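Local coordinates for protein type II restriction enzyme MUNI (Mycoplasma, PDB 1D02) that recognises the double-stranded DNA sequence 5'-CAATTG-3' as a homodimer and cleaves each strand after the first cytosine, leaving terminal 5'-phosphates, at a contact of chain A with DNA and the interface of chains A and B. Residues are numbered along the deposited sequence; one frame, centred on the assembly and turned at random. Chains: chain A/B, Type II restriction enzyme MUNI.

Contact 1: a contact of chain A with DNA. Residues chain A 79-81, 124. With nucleotides of chain C.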
# COMPACT_ATOMS: atom_id res chain seq x y z
N GLY A 79 -12.49 9.91 5.67
CA GLY A 79 -11.44 10.03 4.68
C GLY A 79 -10.09 9.80 5.31
O GLY A 79 -9.97 9.00 6.26
N VAL A 80 -9.07 10.49 4.81
CA VAL A 80 -7.73 10.33 5.36
C VAL A 80 -7.18 11.63 5.91
O VAL A 80 -7.71 12.70 5.61
CB VAL A 80 -6.75 9.77 4.32
CG1 VAL A 80 -7.21 8.38 3.85
CG2 VAL A 80 -6.64 10.74 3.15
N SER A 81 -6.14 11.52 6.72
CA SER A 81 -5.49 12.66 7.34
C SER A 81 -3.98 12.58 7.12
O SER A 81 -3.26 11.93 7.90
CB SER A 81 -5.76 12.73 8.84
OG SER A 81 -7.15 12.91 9.15
N LYS A 124 -0.65 2.71 0.73
CA LYS A 124 -2.06 2.94 0.42
C LYS A 124 -2.17 4.11 -0.58
O LYS A 124 -3.16 4.21 -1.33
CB LYS A 124 -2.85 3.27 1.69
CG LYS A 124 -2.53 4.64 2.29
CD LYS A 124 -3.21 4.80 3.66
CE LYS A 124 -4.73 5.03 3.60
NZ LYS A 124 -5.29 5.36 4.98
P DC C 2 -12.27 9.59 9.54
OP1 DC C 2 -12.28 10.42 8.32
OP2 DC C 2 -13.05 8.32 9.58
O5' DC C 2 -10.76 9.27 9.88
C5' DC C 2 -9.89 10.36 10.09
C4' DC C 2 -8.54 9.86 10.50
O4' DC C 2 -8.60 9.46 11.89
C3' DC C 2 -7.96 8.67 9.72
O3' DC C 2 -6.78 9.18 9.09
C2' DC C 2 -7.72 7.61 10.79
C1' DC C 2 -7.67 8.42 12.08
N1 DC C 2 -8.04 7.75 13.34
C2 DC C 2 -7.16 7.84 14.42
O2 DC C 2 -6.10 8.49 14.27
N3 DC C 2 -7.48 7.24 15.59
C4 DC C 2 -8.64 6.60 15.70
N4 DC C 2 -8.94 6.04 16.87
C5 DC C 2 -9.57 6.51 14.61
C6 DC C 2 -9.22 7.09 13.46
P DC C 3 -5.69 8.20 8.45
OP1 DC C 3 -5.11 8.96 7.33
OP2 DC C 3 -6.19 6.83 8.21
O5' DC C 3 -4.58 8.15 9.58
C5' DC C 3 -4.01 9.36 10.06
C4' DC C 3 -2.88 9.06 11.02
O4' DC C 3 -3.37 8.49 12.25
C3' DC C 3 -1.80 8.11 10.50
O3' DC C 3 -0.57 8.65 10.99
C2' DC C 3 -2.15 6.80 11.17
C1' DC C 3 -2.69 7.27 12.52
N1 DC C 3 -3.65 6.35 13.14
C2 DC C 3 -3.41 5.90 14.44
O2 DC C 3 -2.40 6.31 15.04
N3 DC C 3 -4.26 5.02 15.01
C4 DC C 3 -5.32 4.57 14.33
N4 DC C 3 -6.11 3.65 14.90
C5 DC C 3 -5.62 5.05 13.01
C6 DC C 3 -4.76 5.93 12.46
O HOH W 1 -11.89 7.02 7.22
O HOH W 2 -3.93 7.76 5.22
O HOH W 3 -8.46 6.70 6.76
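Two backbone amides of A:Gly79 and A:Ser81 grip successive phosphates of the DNA strand. A:Gly79 N donates to OP1 of the DC2 phosphate at 2.7 Å, with an angle of 161° at the hydrogen. A:Ser81 N donates to OP1 of the DC3 phosphate at 2.8 Å, and here the bond is almost perfectly straight, 178°. Both donors belong to the main chain and these bonds need no particular base, so they probably sense the path of the DNA backbone.

Charge enters from another direction. A:Lys124, on the 3-10 helix 118-126, reaches across with its chain bent at chi3 (-74°), and its ammonium NZ forms a long salt bridge of 3.7 Å to OP2 of DC3.

Water fills in the polar network. Water 2 joins A:Lys124 NZ to OP1 of DC3, the oxygen already held by the serine amide. The carbonyl oxygen of A:Gly79 meets waters 1 and 3, which continue to OP2 of DC2 and OP2 of DC3 respectively, so a protein acceptor is coupled to both phosphates without direct contact.

Van der Waals contacts are lighter. The A:Ser81 side chain runs beside the DC2 and DC3 sugars, its hydroxyl OG lying 3.6 Å from C4' of DC2, while A:Val80 CB lies 3.5 Å from OP1 of DC3. Together these contacts tie two neighbouring phosphates to chain A and probably help hold the cognate duplex in place.

Contact 2: the interface of chains A and B. Residues chain A 56, 58; chain B 163-164, 167-168.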
# COMPACT_ATOMS: atom_id res chain seq x y z
N VAL A 56 -19.42 6.38 -0.82
CA VAL A 56 -19.13 5.28 -1.73
C VAL A 56 -20.39 4.43 -1.89
O VAL A 56 -21.05 4.08 -0.89
CB VAL A 56 -17.98 4.41 -1.19
CG1 VAL A 56 -17.90 3.08 -1.94
CG2 VAL A 56 -16.66 5.17 -1.34
N LEU A 58 -22.29 1.16 -2.59
CA LEU A 58 -22.08 -0.28 -2.43
C LEU A 58 -23.21 -1.07 -3.06
O LEU A 58 -24.37 -0.72 -2.92
CB LEU A 58 -22.02 -0.66 -0.95
CG LEU A 58 -20.87 -0.14 -0.08
CD1 LEU A 58 -21.05 -0.66 1.36
CD2 LEU A 58 -19.52 -0.58 -0.66
N VAL B 163 -15.35 -1.34 4.59
CA VAL B 163 -15.78 -1.89 3.31
C VAL B 163 -15.81 -0.79 2.25
O VAL B 163 -15.39 -0.99 1.12
CB VAL B 163 -17.14 -2.59 3.47
CG1 VAL B 163 -17.74 -2.95 2.11
CG2 VAL B 163 -16.92 -3.88 4.29
N ARG B 164 -16.29 0.38 2.64
CA ARG B 164 -16.33 1.51 1.71
C ARG B 164 -14.93 2.03 1.39
O ARG B 164 -14.65 2.43 0.25
CB ARG B 164 -17.21 2.60 2.33
CG ARG B 164 -18.70 2.17 2.37
CD ARG B 164 -19.61 3.35 2.79
NE ARG B 164 -21.03 3.03 2.62
CZ ARG B 164 -21.74 2.27 3.46
NH1 ARG B 164 -21.18 1.75 4.55
NH2 ARG B 164 -23.04 2.02 3.20
N THR B 167 -13.29 -0.44 -0.99
CA THR B 167 -13.98 -0.34 -2.29
C THR B 167 -13.41 0.87 -3.03
O THR B 167 -13.11 0.80 -4.24
CB THR B 167 -15.48 -0.12 -2.11
OG1 THR B 167 -16.07 -1.28 -1.51
CG2 THR B 167 -16.15 0.14 -3.46
N PHE B 168 -13.25 1.96 -2.29
CA PHE B 168 -12.72 3.20 -2.85
C PHE B 168 -11.29 3.01 -3.34
O PHE B 168 -10.94 3.42 -4.44
CB PHE B 168 -12.76 4.31 -1.80
CG PHE B 168 -12.36 5.66 -2.32
CD1 PHE B 168 -13.32 6.54 -2.80
CD2 PHE B 168 -11.02 6.06 -2.29
CE1 PHE B 168 -12.96 7.82 -3.24
CE2 PHE B 168 -10.65 7.34 -2.74
CZ PHE B 168 -11.62 8.22 -3.21
O HOH W 4 -22.52 5.04 0.86
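A:Val56 and A:Leu58 lie against one side of helix 160-170 of chain B in this homodimeric type II restriction endonuclease of the MunI family. The packing is a loop-on-helix contact, in which the helix presents two adjacent pairs one turn apart, B:Val163 with B:Arg164 and B:Thr167 with B:Phe168.

Apolar contacts are divided between the valine branches. CG1 of A:Val56, anti to the backbone N (chi1 166°), meets the methyl CG2 of B:Thr167 at 3.7 Å, whereas CG2 turns to B:Phe168 and touches ring atom CD1 at 3.9 Å. A:Leu58 also uses its two methyls differently: CD2 points to the B:Thr167 hydroxyl OG1 at 3.6 Å and to CG1 of B:Val163 at 4.1 Å.

The other leucine methyl makes an alkyl-to-guanidinium contact. CD1 of A:Leu58 sits over the centre of one face of the B:Arg164 guanidinium, 3.7 Å above the plane, and the two side chains cross at about a right angle. B:Arg164 is extended from CG to NE, which lays the flat group under CD1 of A:Leu58, while CG also touches that methyl, 3.8 Å away.

Among the polar links here, water 4 bridges the carbonyl oxygen of A:Val56 and B:Arg164 NE, the latter at 3.1 Å with 150° at the hydrogen. B:Thr167 OG1 donates to the B:Val163 carbonyl O at 2.7 Å, tilted 32° from the carbonyl plane, a bond that keeps the hydroxyl turned back to its helix and leaves methyl CG2 facing A:Val56.

Contact 3: the interface of chains A and B. Residues chain A 157, 163, 167, 181; chain B 58, 62, 65-66.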
# COMPACT_ATOMS: atom_id res chain seq x y z
N THR A 157 15.99 4.37 7.49
CA THR A 157 16.61 5.10 6.40
C THR A 157 18.06 4.71 6.11
O THR A 157 18.64 5.17 5.13
CB THR A 157 16.61 6.63 6.63
OG1 THR A 157 17.40 6.92 7.79
CG2 THR A 157 15.18 7.16 6.87
N VAL A 163 16.10 0.18 2.56
CA VAL A 163 16.37 1.20 1.58
C VAL A 163 16.21 0.64 0.16
O VAL A 163 15.60 1.26 -0.70
CB VAL A 163 17.77 1.81 1.76
CG1 VAL A 163 18.14 2.67 0.57
CG2 VAL A 163 17.77 2.70 3.01
N THR A 167 13.36 1.55 -2.57
CA THR A 167 13.82 2.00 -3.88
C THR A 167 13.10 1.17 -4.95
O THR A 167 12.56 1.71 -5.91
CB THR A 167 15.34 1.83 -4.01
OG1 THR A 167 15.98 2.65 -3.04
CG2 THR A 167 15.84 2.27 -5.41
N ARG A 181 17.82 11.06 6.95
CA ARG A 181 18.67 10.26 7.82
C ARG A 181 19.05 10.89 9.15
O ARG A 181 19.04 12.12 9.31
CB ARG A 181 19.91 9.81 7.03
CG ARG A 181 19.54 8.96 5.80
CD ARG A 181 20.72 8.35 5.02
NE ARG A 181 20.16 7.27 4.19
CZ ARG A 181 19.82 7.37 2.91
NH1 ARG A 181 20.01 8.50 2.22
NH2 ARG A 181 19.24 6.34 2.32
N LEU B 58 22.05 1.29 -5.89
CA LEU B 58 21.98 2.53 -5.12
C LEU B 58 23.15 3.41 -5.55
O LEU B 58 24.27 2.91 -5.72
CB LEU B 58 22.11 2.26 -3.61
CG LEU B 58 21.01 1.40 -2.97
CD1 LEU B 58 21.30 1.27 -1.46
CD2 LEU B 58 19.64 2.03 -3.18
N VAL B 62 24.40 7.42 -1.90
CA VAL B 62 23.44 6.85 -0.97
C VAL B 62 24.20 5.76 -0.20
O VAL B 62 24.09 5.64 1.02
CB VAL B 62 22.21 6.23 -1.68
CG1 VAL B 62 21.44 5.31 -0.71
CG2 VAL B 62 21.27 7.36 -2.15
N GLU B 65 25.90 6.89 2.81
CA GLU B 65 25.10 7.26 3.97
C GLU B 65 24.36 6.13 4.68
O GLU B 65 23.69 6.38 5.69
CB GLU B 65 24.08 8.33 3.57
CG GLU B 65 24.67 9.55 2.86
CD GLU B 65 25.77 10.24 3.65
OE1 GLU B 65 25.66 10.33 4.89
OE2 GLU B 65 26.75 10.70 3.02
N ILE B 66 24.45 4.90 4.18
CA ILE B 66 23.71 3.82 4.83
C ILE B 66 24.63 2.80 5.46
O ILE B 66 25.86 2.91 5.36
CB ILE B 66 22.79 3.06 3.83
CG1 ILE B 66 23.62 2.29 2.80
CG2 ILE B 66 21.87 4.04 3.13
CD1 ILE B 66 22.79 1.26 2.00
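The guanidinium of A:Arg181 meets B:Ile66 through the isoleucine methyl CG2, which stands over the NE/NH2 margin of one face rather than over its centre, 3.6 Å from NH2. CG1 of B:Val62 lies on the same side of the plane, 3.9 Å from NH2 of A:Arg181. At the edge of the flat group, in its plane, stands CG2 of A:Val163 from its own chain. The guanidinium and the carboxylate of B:Glu65 are turned 47° apart, and they are not in contact: A:Arg181 NE and B:Glu65 OE1 are 6.3 Å apart, so any electrostatic attraction would act at a distance.

What does reach the arginine from B:Glu65 is the base of the residue. Methylene CD of A:Arg181 packs on B:Glu65 CB at 3.7 Å, the side chains crossing at about a right angle, and on the B:Glu65 backbone O at 3.6 Å. The glutamate folds away at chi2 (-56°), which takes its carboxylate off the arginine.

Within chain A, the arginine is positioned by the carbonyl of A:Thr157. A:Arg181 NE donates to A:Thr157 O at 2.8 Å from above the carbonyl plane, 36° out of it, while the bond from NH2 to the same atom is weak. This tie probably helps hold the guanidinium against the chain B segment that packs on it.

Further along this homodimer interface, B:Leu58 packs on helix 160-170 of chain A. CD1 of B:Leu58 lies 4.0 Å from CG1 of A:Val163, and its CD2 sits 3.7 Å from the hydroxyl OG1 of A:Thr167.

Contact 4: the interface of chains A and B. Residues chain A 126, 169-170, 173; chain B 126-129.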
# COMPACT_ATOMS: atom_id res chain seq x y z
N PHE A 126 -0.59 4.49 -3.29
CA PHE A 126 -0.46 3.98 -4.65
C PHE A 126 -1.79 3.36 -5.14
O PHE A 126 -1.90 2.98 -6.31
CB PHE A 126 0.63 2.90 -4.75
CG PHE A 126 2.03 3.43 -4.64
CD1 PHE A 126 2.70 3.43 -3.42
CD2 PHE A 126 2.69 3.94 -5.75
CE1 PHE A 126 3.99 3.90 -3.31
CE2 PHE A 126 4.00 4.42 -5.64
CZ PHE A 126 4.64 4.40 -4.42
N TRP A 169 10.23 -0.52 -4.74
CA TRP A 169 8.80 -0.18 -4.80
C TRP A 169 8.51 1.04 -5.66
O TRP A 169 7.60 1.03 -6.49
CB TRP A 169 8.24 0.17 -3.42
CG TRP A 169 8.16 -0.92 -2.43
CD1 TRP A 169 8.40 -2.26 -2.62
CD2 TRP A 169 7.81 -0.77 -1.06
NE1 TRP A 169 8.21 -2.95 -1.44
CE2 TRP A 169 7.85 -2.05 -0.47
CE3 TRP A 169 7.46 0.34 -0.26
CZ2 TRP A 169 7.55 -2.26 0.88
CZ3 TRP A 169 7.17 0.13 1.07
CH2 TRP A 169 7.22 -1.16 1.64
N TYR A 170 9.26 2.12 -5.42
CA TYR A 170 9.01 3.36 -6.14
C TYR A 170 9.37 3.36 -7.62
O TYR A 170 8.88 4.19 -8.40
CB TYR A 170 9.66 4.54 -5.40
CG TYR A 170 8.81 4.99 -4.22
CD1 TYR A 170 8.70 4.21 -3.07
CD2 TYR A 170 8.07 6.17 -4.28
CE1 TYR A 170 7.85 4.59 -2.01
CE2 TYR A 170 7.23 6.56 -3.24
CZ TYR A 170 7.12 5.77 -2.11
OH TYR A 170 6.29 6.16 -1.08
N TYR A 173 9.59 6.50 -9.87
CA TYR A 173 9.14 7.67 -9.12
C TYR A 173 10.06 7.85 -7.92
O TYR A 173 9.60 7.98 -6.78
CB TYR A 173 7.70 7.49 -8.63
CG TYR A 173 6.69 7.34 -9.74
CD1 TYR A 173 6.19 6.09 -10.08
CD2 TYR A 173 6.23 8.45 -10.45
CE1 TYR A 173 5.27 5.93 -11.09
CE2 TYR A 173 5.29 8.31 -11.48
CZ TYR A 173 4.82 7.05 -11.79
OH TYR A 173 3.92 6.87 -12.80
N PHE B 126 0.34 -2.48 -4.78
CA PHE B 126 0.04 -1.47 -5.80
C PHE B 126 1.28 -0.65 -6.21
O PHE B 126 1.19 0.18 -7.13
CB PHE B 126 -1.04 -0.49 -5.30
CG PHE B 126 -2.41 -1.09 -5.18
CD1 PHE B 126 -2.86 -1.62 -3.98
CD2 PHE B 126 -3.29 -1.06 -6.25
CE1 PHE B 126 -4.18 -2.10 -3.85
CE2 PHE B 126 -4.59 -1.53 -6.13
CZ PHE B 126 -5.03 -2.05 -4.92
N THR B 127 2.41 -0.85 -5.53
CA THR B 127 3.62 -0.09 -5.91
C THR B 127 4.02 -0.49 -7.32
O THR B 127 3.88 -1.65 -7.71
CB THR B 127 4.82 -0.36 -4.97
OG1 THR B 127 5.14 -1.76 -4.94
CG2 THR B 127 4.49 0.14 -3.56
N PRO B 128 4.52 0.47 -8.10
CA PRO B 128 4.91 0.12 -9.47
C PRO B 128 5.95 -0.99 -9.51
O PRO B 128 5.94 -1.84 -10.41
CB PRO B 128 5.39 1.45 -10.06
CG PRO B 128 5.74 2.31 -8.82
CD PRO B 128 4.64 1.92 -7.86
N GLY B 129 6.84 -1.01 -8.53
CA GLY B 129 7.86 -2.03 -8.47
C GLY B 129 7.33 -3.44 -8.29
O GLY B 129 7.77 -4.35 -9.00
O HOH W 5 -0.80 2.11 -8.53
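A:Phe126 and B:Pro128 form the dense part of this homodimer contact, the ring atom CE2 coming within 3.4 Å of the proline CD. The two side chains cross at about a right angle. One face of the phenyl ring carries the methyl CG2 of B:Thr127, 3.7 Å above the plane and offset toward the rim; with chi1 of 57° setting the hydroxyl between backbone N and carbonyl carbon, CG2 is left beside the backbone N, pointing at the ring. The same methyl reaches CB of A:Trp169 at 3.8 Å. Behind the interface, CZ of A:Phe126 lies over the A:Tyr170 ring, so an aromatic of chain A backs the residue that meets chain B. The CB atoms of A:Phe126 and B:Phe126 are also close, 3.8 Å apart near the two-fold axis.

Packing is accompanied by a direct backbone bond: B:Gly129 N donates to A:Trp169 O at 3.0 Å with 155° at the hydrogen, tilted 33° from the carbonyl plane.

The margin at A:Tyr173 is looser, its CD1 lying 4.0 Å from B:Pro128 CG. On the hydrated side, water 5 lies within bonding distance of both Phe126 carbonyl oxygens and can link these two acceptors.

In the fold, the start of helix 128-138 of chain B abuts the end of helix 160-170 of chain A, beside the paired ends of the 3-10 helices 118-126.

Contacts 2 and 3 share a core with the chains exchanged, Leu58 packing on helix 160-170 of the partner, and contact 3 extends it to residue 181; their C-alpha centres are about 37 Å apart. Contact 4 lies between them, about 23 Å from contact 2 and 17 Å from contact 3, and draws on the end of chain A's helix 160-170, which contact 3 also uses. Contact 1 is about 14 Å from contact 2 and 18 Å from contact 4; the 3-10 helix 118-126 serves contacts 1 and 4. Phosphate binding and dimer formation are thus structurally adjacent, which may help align both subunits on the DNA.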